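Local coordinates for phosphate-binding protein (Xanthomonas axonopodis pv. citri, PDB 5UB3), which probably binds a small anion in the periplasm, as phosphate- and phosphonate-binding proteins do, and acts as the receptor partner of a diguanylate cyclase, at residues E65-A70 with Q266-G271; L159-K164 with A168-K173. One frame throughout, in Å; residues are numbered along the deposited sequence.

The two contacts lie about 23 Å apart between centres, with their nearest atoms about 7 Å from one another, so they do not touch. Along the chain, contact 2 is nested inside the long loop that contact 1 closes. Contact 1 brings the late helix 259-277 against the start of helix 67-75, deep in the protein, its centre about 9 Å from the centre of the chain. Contact 2 is local, joining the end of strand 156-160 to helix 164-172, and its centre lies about 17 Å from the centre of the chain. In periplasmic binding proteins the ligand generally sits in a cleft between two lobes; this protein was crystallised with chloride bound.

Contact 1. Residues E65-A70 with Q266-G271; sequences ETTGAA and QELSAG
Leu268 of helix 259-277 reaches across to Thr67 and Gly68, the first two residues of helix 67-75, and this single side chain carries the contact, in which 99 Å² is buried. Gln266 and Glu267, just before it, are exposed, as suits polar residues on the outer side of a helix. Leu268, on the inner side of the helix, points its side chain toward the other segment. Its CG stands anti to the backbone N (chi1 170°), and the isobutyl group crosses the threonine side chain at about a right angle. One methyl does the touching: Leu268 CD2 lies 3.3 Å from Thr67 OG1 and only 3.5 Å from Thr67 CB, tighter than usual for two carbons. The same CD2 is 3.7 Å from Gly68 N, the glycine adding its bare backbone to the surface the methyl meets; the Gly68 and Leu268 CA atoms are 6.9 Å apart. The threonine hydroxyl meets the methyl by van der Waals contact, its polar need being met by the backbone O of Pro210, to which it donates a hydrogen bond. Ser269 follows, its hydroxyl hydrogen-bonded to Gln75, a second tie to helix 67-75. The packing thus sets helix 259-277 against the first turn of helix 67-75, just where strand 62-66 ends. Thr67 and Ala70 rest on the neighbouring strand 209-217: both touch Val213, Thr67 also Val209 and Ala70 also Met215. Thr124, at the start of helix 124-136, hydrogen-bonds Thr66 OG1 and makes weak bonds to the N atoms of Gly68 and Ala69.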
ATOM      1  N   GLU A  65       2.318   1.140  -6.511  1.00 18.17           N
ATOM      2  CA  GLU A  65       1.470   1.125  -5.263  1.00 19.05           C
ATOM      3  C   GLU A  65       1.478  -0.225  -4.628  1.00 17.95           C
ATOM      4  O   GLU A  65       1.744  -1.247  -5.309  1.00 15.69           O
ATOM      5  CB  GLU A  65       0.015   1.377  -5.605  1.00 21.18           C
ATOM      6  CG  GLU A  65      -0.260   2.749  -6.102  1.00 22.40           C
ATOM      7  CD  GLU A  65      -0.066   3.831  -5.079  1.00 23.21           C
ATOM      8  OE1 GLU A  65       0.043   3.549  -3.900  1.00 22.93           O
ATOM      9  OE2 GLU A  65      -0.027   4.996  -5.523  1.00 28.23           O
ATOM     10  N   THR A  66       1.097  -0.265  -3.350  1.00 16.33           N
ATOM     11  CA  THR A  66       0.882  -1.539  -2.732  1.00 16.45           C
ATOM     12  C   THR A  66      -0.380  -2.111  -3.336  1.00 16.90           C
ATOM     13  O   THR A  66      -1.176  -1.392  -3.830  1.00 15.67           O
ATOM     14  CB  THR A  66       0.735  -1.391  -1.237  1.00 18.99           C
ATOM     15  OG1 THR A  66      -0.441  -0.623  -1.014  1.00 18.64           O
ATOM     16  CG2 THR A  66       2.016  -0.681  -0.629  1.00 19.47           C
ATOM     17  N   THR A  67      -0.541  -3.416  -3.282  1.00 16.60           N
ATOM     18  CA  THR A  67      -1.582  -4.067  -4.031  1.00 16.46           C
ATOM     19  C   THR A  67      -3.018  -3.716  -3.663  1.00 16.39           C
ATOM     20  O   THR A  67      -3.856  -3.704  -4.528  1.00 19.38           O
ATOM     21  CB  THR A  67      -1.366  -5.567  -3.992  1.00 16.17           C
ATOM     22  OG1 THR A  67      -1.155  -5.972  -2.649  1.00 18.25           O
ATOM     23  CG2 THR A  67      -0.163  -5.915  -4.823  1.00 16.26           C
ATOM     24  N   GLY A  68      -3.316  -3.478  -2.391  1.00 14.91           N
ATOM     25  CA  GLY A  68      -4.626  -3.020  -1.996  1.00 15.27           C
ATOM     26  C   GLY A  68      -5.020  -1.679  -2.617  1.00 14.32           C
ATOM     27  O   GLY A  68      -6.094  -1.555  -3.194  1.00 14.85           O
ATOM     28  N   ALA A  69      -4.189  -0.653  -2.447  1.00 14.65           N
ATOM     29  CA  ALA A  69      -4.377   0.646  -3.101  1.00 15.74           C
ATOM     30  C   ALA A  69      -4.538   0.474  -4.557  1.00 15.39           C
ATOM     31  O   ALA A  69      -5.349   1.132  -5.235  1.00 15.80           O
ATOM     32  CB  ALA A  69      -3.199   1.569  -2.813  1.00 15.57           C
ATOM     33  N   ALA A  70      -3.731  -0.421  -5.087  1.00 17.20           N
ATOM     34  CA  ALA A  70      -3.808  -0.689  -6.532  1.00 16.15           C
ATOM     35  C   ALA A  70      -5.190  -1.156  -6.926  1.00 16.39           C
ATOM     36  O   ALA A  70      -5.715  -0.740  -7.942  1.00 15.82           O
ATOM     37  CB  ALA A  70      -2.760  -1.707  -6.959  1.00 15.12           C
ATOM     38  N   GLN A 266      -6.964 -10.703  -7.973  1.00 24.42           N
ATOM     39  CA  GLN A 266      -8.414 -10.828  -8.036  1.00 27.52           C
ATOM     40  C   GLN A 266      -9.013 -11.139  -6.617  1.00 25.35           C
ATOM     41  O   GLN A 266     -10.026 -10.533  -6.212  1.00 24.96           O
ATOM     42  CB  GLN A 266      -8.779 -11.857  -9.111  1.00 33.26           C
ATOM     43  CG  GLN A 266     -10.232 -11.885  -9.501  1.00 40.03           C
ATOM     44  CD  GLN A 266     -11.082 -12.425  -8.371  1.00 41.93           C
ATOM     45  OE1 GLN A 266     -10.833 -13.519  -7.885  1.00 49.55           O
ATOM     46  NE2 GLN A 266     -12.062 -11.644  -7.913  1.00 42.19           N
ATOM     47  N   GLU A 267      -8.375 -12.022  -5.861  1.00 24.46           N
ATOM     48  CA  GLU A 267      -8.881 -12.349  -4.498  1.00 25.91           C
ATOM     49  C   GLU A 267      -8.759 -11.135  -3.580  1.00 24.42           C
ATOM     50  O   GLU A 267      -9.660 -10.829  -2.802  1.00 22.54           O
ATOM     51  CB  GLU A 267      -8.125 -13.483  -3.903  1.00 25.61           C
ATOM     52  CG  GLU A 267      -8.502 -14.771  -4.578  1.00 31.58           C
ATOM     53  CD  GLU A 267      -7.587 -15.933  -4.206  1.00 35.10           C
ATOM     54  OE1 GLU A 267      -6.667 -15.749  -3.382  1.00 33.28           O
ATOM     55  OE2 GLU A 267      -7.806 -17.037  -4.759  1.00 38.79           O
ATOM     56  N   LEU A 268      -7.632 -10.445  -3.701  1.00 22.89           N
ATOM     57  CA  LEU A 268      -7.416  -9.243  -2.924  1.00 23.71           C
ATOM     58  C   LEU A 268      -8.413  -8.198  -3.324  1.00 22.64           C
ATOM     59  O   LEU A 268      -9.066  -7.587  -2.461  1.00 24.91           O
ATOM     60  CB  LEU A 268      -5.991  -8.744  -3.087  1.00 24.46           C
ATOM     61  CG  LEU A 268      -5.698  -7.355  -2.517  1.00 23.69           C
ATOM     62  CD1 LEU A 268      -5.996  -7.285  -1.031  1.00 25.73           C
ATOM     63  CD2 LEU A 268      -4.249  -7.041  -2.771  1.00 24.27           C
ATOM     64  N   SER A 269      -8.578  -7.980  -4.620  1.00 21.69           N
ATOM     65  CA  SER A 269      -9.595  -7.073  -5.074  1.00 20.50           C
ATOM     66  C   SER A 269     -11.002  -7.385  -4.506  1.00 21.44           C
ATOM     67  O   SER A 269     -11.692  -6.498  -4.004  1.00 20.98           O
ATOM     68  CB  SER A 269      -9.643  -7.024  -6.565  1.00 20.54           C
ATOM     69  OG  SER A 269     -10.579  -6.045  -6.875  1.00 21.89           O
ATOM     70  N   ALA A 270     -11.407  -8.639  -4.519  1.00 22.38           N
ATOM     71  CA  ALA A 270     -12.713  -9.019  -3.915  1.00 20.87           C
ATOM     72  C   ALA A 270     -12.740  -8.595  -2.440  1.00 19.90           C
ATOM     73  O   ALA A 270     -13.705  -8.040  -1.967  1.00 21.24           O
ATOM     74  CB  ALA A 270     -12.947 -10.497  -4.029  1.00 22.64           C
ATOM     75  N   GLY A 271     -11.652  -8.810  -1.751  1.00 18.91           N
ATOM     76  CA  GLY A 271     -11.578  -8.466  -0.346  1.00 20.05           C
ATOM     77  C   GLY A 271     -11.650  -6.990  -0.085  1.00 18.24           C
ATOM     78  O   GLY A 271     -12.314  -6.544   0.828  1.00 19.18           O
TER

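Contact 2. Residues L159-K164 with A168-K173; sequences LMVGSK and AAFVHK
Val161 sets a methyl squarely on the ring of Phe170, and round this pair is built a strand-turn-helix unit: strand 156-160 gives way to a short turn that leads straight into helix 164-172. The unit belongs to the alpha/beta architecture of a periplasmic binding protein. Its tight part is the CH-pi contact. Val161 CG1 stands 3.9 Å from the centroid of the Phe170 ring and only 5° off the ring normal, so all six ring carbons lie at nearly equal range; the nearest, CD1, is 4.0 Å from CG1. Val161 CB adds contacts of 4.1 Å to Phe170 CD1 and CE1. Phe170 CG sits beside the backbone N and anti to the carbonyl carbon, a first torsion that swings the ring toward the valine, and chi2 (71°) turns its face to it. A branched residue suits this place, since one methyl can cover the ring while the rest of the side chain stays close to the backbone. Leu175 and Ile176 also touch the phenylalanine.

The other end is looser and more polar. Met160 is exposed, and Gly162 allows the turn its positive phi. Lys164 and Ala168 are joined by the backbone: Ala168 N donates to Lys164 O over 3.1 Å, an almost straight bond (166°) of the first helical turn. The lysine CB points away from the second segment, and its extended chain carries NZ to a salt bridge with Asp185, while the small Ala168 is buried and keeps its CB 3.9 Å from Lys164 O. Ser163 is the N-cap, just before the helix, its OG bonded to the backbone N of Asn166, whose ND2 in turn bonds to Val161 O.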
ATOM      1  N   LEU A 159      -9.462   3.739  15.134  1.00 17.62           N
ATOM      2  CA  LEU A 159      -9.053   5.116  15.023  1.00 19.63           C
ATOM      3  C   LEU A 159      -7.991   5.249  13.930  1.00 20.99           C
ATOM      4  O   LEU A 159      -6.970   4.541  13.957  1.00 20.26           O
ATOM      5  CB  LEU A 159      -8.455   5.551  16.331  1.00 20.89           C
ATOM      6  CG  LEU A 159      -9.474   5.663  17.432  1.00 21.56           C
ATOM      7  CD1 LEU A 159      -8.810   5.564  18.780  1.00 26.21           C
ATOM      8  CD2 LEU A 159     -10.191   6.986  17.265  1.00 23.11           C
ATOM      9  N   MET A 160      -8.206   6.198  13.042  1.00 20.53           N
ATOM     10  CA  MET A 160      -7.207   6.516  12.010  1.00 23.48           C
ATOM     11  C   MET A 160      -6.201   7.464  12.617  1.00 23.13           C
ATOM     12  O   MET A 160      -6.561   8.562  12.981  1.00 22.77           O
ATOM     13  CB  MET A 160      -7.845   7.174  10.809  1.00 25.04           C
ATOM     14  CG  MET A 160      -9.012   6.381  10.258  1.00 31.77           C
ATOM     15  SD  MET A 160      -8.461   4.855   9.490  1.00 40.58           S
ATOM     16  CE  MET A 160      -8.877   5.339   7.809  1.00 41.83           C
ATOM     17  N   VAL A 161      -4.950   7.032  12.662  1.00 22.09           N
ATOM     18  CA  VAL A 161      -3.852   7.842  13.189  1.00 23.42           C
ATOM     19  C   VAL A 161      -2.847   8.313  12.093  1.00 24.78           C
ATOM     20  O   VAL A 161      -1.851   8.968  12.397  1.00 27.96           O
ATOM     21  CB  VAL A 161      -3.169   7.096  14.333  1.00 22.22           C
ATOM     22  CG1 VAL A 161      -4.176   6.676  15.397  1.00 22.26           C
ATOM     23  CG2 VAL A 161      -2.408   5.872  13.850  1.00 20.75           C
ATOM     24  N   GLY A 162      -3.108   7.962  10.838  1.00 26.42           N
ATOM     25  CA  GLY A 162      -2.270   8.355   9.686  1.00 29.96           C
ATOM     26  C   GLY A 162      -1.025   7.487   9.499  1.00 29.95           C
ATOM     27  O   GLY A 162      -1.011   6.497   8.728  1.00 27.90           O
ATOM     28  N   SER A 163       0.021   7.837  10.221  1.00 27.00           N
ATOM     29  CA  SER A 163       1.330   7.328   9.893  1.00 27.14           C
ATOM     30  C   SER A 163       1.530   5.955  10.526  1.00 22.98           C
ATOM     31  O   SER A 163       0.925   5.600  11.557  1.00 22.73           O
ATOM     32  CB  SER A 163       2.411   8.274  10.378  1.00 26.68           C
ATOM     33  OG  SER A 163       2.624   8.083  11.749  1.00 26.97           O
ATOM     34  N   LYS A 164       2.426   5.193   9.943  1.00 22.01           N
ATOM     35  CA  LYS A 164       2.768   3.899  10.560  1.00 22.11           C
ATOM     36  C   LYS A 164       3.354   4.067  11.993  1.00 23.44           C
ATOM     37  O   LYS A 164       3.061   3.270  12.938  1.00 20.92           O
ATOM     38  CB  LYS A 164       3.695   3.155   9.658  1.00 23.51           C
ATOM     39  CG  LYS A 164       3.089   2.762   8.326  1.00 24.82           C
ATOM     40  CD  LYS A 164       4.137   2.196   7.397  1.00 25.39           C
ATOM     41  CE  LYS A 164       3.490   1.936   6.074  1.00 27.87           C
ATOM     42  NZ  LYS A 164       4.390   1.135   5.236  1.00 29.04           N
ATOM     43  N   ALA A 168       2.217   2.567  15.870  1.00 22.06           N
ATOM     44  CA  ALA A 168       3.079   1.992  16.878  1.00 23.20           C
ATOM     45  C   ALA A 168       3.035   2.876  18.145  1.00 22.78           C
ATOM     46  O   ALA A 168       2.819   2.400  19.237  1.00 20.54           O
ATOM     47  CB  ALA A 168       4.488   1.870  16.328  1.00 26.60           C
ATOM     48  N   ALA A 169       3.148   4.182  17.962  1.00 22.36           N
ATOM     49  CA  ALA A 169       3.178   5.118  19.095  1.00 23.21           C
ATOM     50  C   ALA A 169       1.930   5.160  19.937  1.00 24.16           C
ATOM     51  O   ALA A 169       2.007   5.184  21.160  1.00 22.46           O
ATOM     52  CB  ALA A 169       3.522   6.515  18.608  1.00 24.68           C
ATOM     53  N   PHE A 170       0.750   5.151  19.298  1.00 24.06           N
ATOM     54  CA  PHE A 170      -0.520   5.167  20.050  1.00 23.83           C
ATOM     55  C   PHE A 170      -0.720   3.924  20.847  1.00 20.26           C
ATOM     56  O   PHE A 170      -1.267   3.977  21.918  1.00 21.39           O
ATOM     57  CB  PHE A 170      -1.761   5.344  19.138  1.00 23.20           C
ATOM     58  CG  PHE A 170      -2.051   6.764  18.797  1.00 23.84           C
ATOM     59  CD1 PHE A 170      -1.234   7.461  17.955  1.00 24.35           C
ATOM     60  CD2 PHE A 170      -3.167   7.387  19.302  1.00 25.98           C
ATOM     61  CE1 PHE A 170      -1.503   8.775  17.645  1.00 26.27           C
ATOM     62  CE2 PHE A 170      -3.454   8.697  18.986  1.00 24.78           C
ATOM     63  CZ  PHE A 170      -2.620   9.390  18.162  1.00 27.30           C
ATOM     64  N   VAL A 171      -0.330   2.788  20.306  1.00 20.32           N
ATOM     65  CA  VAL A 171      -0.451   1.530  21.047  1.00 19.52           C
ATOM     66  C   VAL A 171       0.589   1.522  22.164  1.00 21.20           C
ATOM     67  O   VAL A 171       0.298   1.061  23.295  1.00 20.62           O
ATOM     68  CB  VAL A 171      -0.321   0.285  20.164  1.00 19.74           C
ATOM     69  CG1 VAL A 171      -0.523  -0.985  20.977  1.00 20.33           C
ATOM     70  CG2 VAL A 171      -1.370   0.349  19.106  1.00 22.43           C
ATOM     71  N   HIS A 172       1.772   2.080  21.880  1.00 20.61           N
ATOM     72  CA  HIS A 172       2.794   2.006  22.897  1.00 23.39           C
ATOM     73  C   HIS A 172       2.400   2.830  24.095  1.00 24.06           C
ATOM     74  O   HIS A 172       2.661   2.418  25.225  1.00 22.18           O
ATOM     75  CB  HIS A 172       4.141   2.426  22.410  1.00 23.49           C
ATOM     76  CG  HIS A 172       5.208   2.080  23.390  1.00 26.61           C
ATOM     77  ND1 HIS A 172       5.835   3.024  24.165  1.00 30.36           N
ATOM     78  CD2 HIS A 172       5.678   0.884  23.800  1.00 28.50           C
ATOM     79  CE1 HIS A 172       6.691   2.432  24.972  1.00 30.63           C
ATOM     80  NE2 HIS A 172       6.606   1.132  24.781  1.00 30.28           N
ATOM     81  N   LYS A 173       1.731   3.963  23.820  1.00 23.34           N
ATOM     82  CA  LYS A 173       1.437   4.942  24.822  1.00 25.26           C
ATOM     83  C   LYS A 173       0.102   4.689  25.495  1.00 24.75           C
ATOM     84  O   LYS A 173      -0.343   5.570  26.231  1.00 24.84           O
ATOM     85  CB  LYS A 173       1.562   6.359  24.247  1.00 24.75           C
ATOM     86  CG  LYS A 173       2.989   6.642  23.809  1.00 26.09           C
ATOM     87  CD  LYS A 173       3.134   7.997  23.186  1.00 24.89           C
ATOM     88  CE  LYS A 173       4.342   8.109  22.251  1.00 25.70           C
ATOM     89  NZ  LYS A 173       5.548   8.013  23.089  1.00 27.88           N
TER